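Local coordinates for hypothetical protein PH1789 (Pyrococcus horikoshii, PDB 1WR2) that is of unknown function but belongs to the ATP-grasp family, whose members share a nucleotide-binding fold built from alpha-beta subdomains, at residues Pro58-Leu63 / Ala113-Pro118. Numbering follows the deposited sequence.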
# COMPACT_ATOMS: atom_id res chain seq x y z
N PRO A 58 -11.54 10.18 -13.60
CA PRO A 58 -12.24 9.22 -12.73
C PRO A 58 -11.49 8.96 -11.43
O PRO A 58 -10.26 9.06 -11.38
CB PRO A 58 -12.33 7.98 -13.60
CG PRO A 58 -11.02 8.02 -14.34
CD PRO A 58 -10.93 9.48 -14.75
N VAL A 59 -12.22 8.63 -10.37
CA VAL A 59 -11.60 8.37 -9.08
C VAL A 59 -11.99 7.01 -8.51
O VAL A 59 -12.85 6.32 -9.06
CB VAL A 59 -11.98 9.45 -8.05
CG1 VAL A 59 -11.62 10.83 -8.59
CG2 VAL A 59 -13.47 9.36 -7.73
N VAL A 60 -11.33 6.66 -7.41
CA VAL A 60 -11.55 5.41 -6.70
C VAL A 60 -12.05 5.74 -5.30
O VAL A 60 -11.59 6.71 -4.70
CB VAL A 60 -10.22 4.63 -6.52
CG1 VAL A 60 -10.41 3.48 -5.54
CG2 VAL A 60 -9.73 4.11 -7.85
N LEU A 61 -13.01 4.97 -4.79
CA LEU A 61 -13.49 5.18 -3.43
C LEU A 61 -13.12 3.93 -2.65
O LEU A 61 -13.32 2.81 -3.13
CB LEU A 61 -15.01 5.41 -3.38
CG LEU A 61 -15.56 6.74 -3.91
CD1 LEU A 61 -17.04 6.82 -3.58
CD2 LEU A 61 -14.82 7.92 -3.26
N LYS A 62 -12.57 4.12 -1.46
CA LYS A 62 -12.16 3.00 -0.61
C LYS A 62 -12.57 3.29 0.82
O LYS A 62 -12.03 4.20 1.45
CB LYS A 62 -10.65 2.81 -0.66
CG LYS A 62 -10.05 2.59 -2.03
CD LYS A 62 -8.55 2.36 -1.88
CE LYS A 62 -7.86 2.12 -3.20
NZ LYS A 62 -6.42 1.77 -2.99
N LEU A 63 -13.50 2.50 1.35
CA LEU A 63 -13.95 2.72 2.72
C LEU A 63 -12.86 2.37 3.71
O LEU A 63 -12.24 1.30 3.63
CB LEU A 63 -15.21 1.89 3.01
CG LEU A 63 -15.84 2.12 4.38
CD1 LEU A 63 -17.34 1.95 4.28
CD2 LEU A 63 -15.23 1.16 5.39
N ALA A 113 -9.17 8.49 -4.16
CA ALA A 113 -7.87 8.46 -4.82
C ALA A 113 -8.01 8.50 -6.33
O ALA A 113 -9.10 8.39 -6.88
CB ALA A 113 -7.13 7.20 -4.41
N PRO A 114 -6.88 8.66 -7.03
CA PRO A 114 -6.93 8.71 -8.49
C PRO A 114 -6.84 7.33 -9.13
O PRO A 114 -6.44 6.35 -8.49
CB PRO A 114 -5.72 9.58 -8.83
CG PRO A 114 -4.71 9.11 -7.79
CD PRO A 114 -5.55 9.05 -6.52
N MET A 115 -7.26 7.26 -10.39
CA MET A 115 -7.17 6.02 -11.15
C MET A 115 -5.77 6.06 -11.74
O MET A 115 -5.52 6.73 -12.75
CB MET A 115 -8.22 6.00 -12.27
CG MET A 115 -9.60 5.53 -11.82
SD MET A 115 -9.60 3.79 -11.34
CE MET A 115 -9.57 3.01 -12.96
N LEU A 116 -4.85 5.35 -11.10
CA LEU A 116 -3.47 5.33 -11.53
C LEU A 116 -3.25 4.55 -12.82
O LEU A 116 -3.93 3.55 -13.08
CB LEU A 116 -2.59 4.76 -10.42
CG LEU A 116 -2.59 5.57 -9.12
CD1 LEU A 116 -1.83 4.80 -8.05
CD2 LEU A 116 -1.95 6.94 -9.36
N LYS A 117 -2.31 5.01 -13.63
CA LYS A 117 -2.01 4.32 -14.88
C LYS A 117 -1.41 2.97 -14.50
O LYS A 117 -0.46 2.90 -13.71
CB LYS A 117 -0.99 5.10 -15.71
CG LYS A 117 -0.72 4.47 -17.07
CD LYS A 117 0.69 4.75 -17.56
CE LYS A 117 0.98 6.24 -17.60
NZ LYS A 117 2.38 6.48 -18.06
N PRO A 118 -1.95 1.88 -15.05
CA PRO A 118 -1.41 0.56 -14.72
C PRO A 118 0.04 0.41 -15.17
O PRO A 118 0.50 1.08 -16.10
CB PRO A 118 -2.36 -0.39 -15.44
CG PRO A 118 -2.82 0.42 -16.62
CD PRO A 118 -3.07 1.77 -16.00
O HOH W 1 -7.83 9.82 -11.80
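Val60 and Ala113 hold the two segments together as an antiparallel hydrogen-bonded pair. Val60 N donates to Ala113 O at 2.9 Å in a nearly straight bond, and Ala113 N returns one to Val60 O at 3.1 Å. Ala113 O also touches Val59 CB, at 3.3 Å, although the bond from CA to CB of Val59 points away from the partner strand. The side chains of Val60 and Ala113 share one face of the sheet. With CG1 of Val60 anti to the backbone N (chi1 169°), CG2 falls beside that nitrogen, and it is CG2 that meets Met115 SD at 3.5 Å, the two side chains crossing at about a right angle. These strands, 59-64 and 109-114, are the central pair of the four-stranded antiparallel sheet in the smaller alpha-beta lobe of this ATP-grasp domain; strand 77-81 flanks the first, and helix 84-101 packs against Leu61 and Leu63. Beyond Pro114, paired with Val59 without direct hydrogen bonds, the chain leaves the sheet and the contact becomes looser. Here a water replaces the next backbone bond, donating to Pro58 O (2.6 Å) and accepting from Met115 N (3.0 Å). Beside this water-mediated link, Met115 CG, anti to the carbonyl carbon, meets CG of Pro58, a residue preceded by a cis peptide bond, at 3.8 Å, and these side chains too cross at about a right angle. Both residues are partly exposed, and both also touch Asn80, whereas Val60 is buried and packs on Leu79 of the same neighbouring strand.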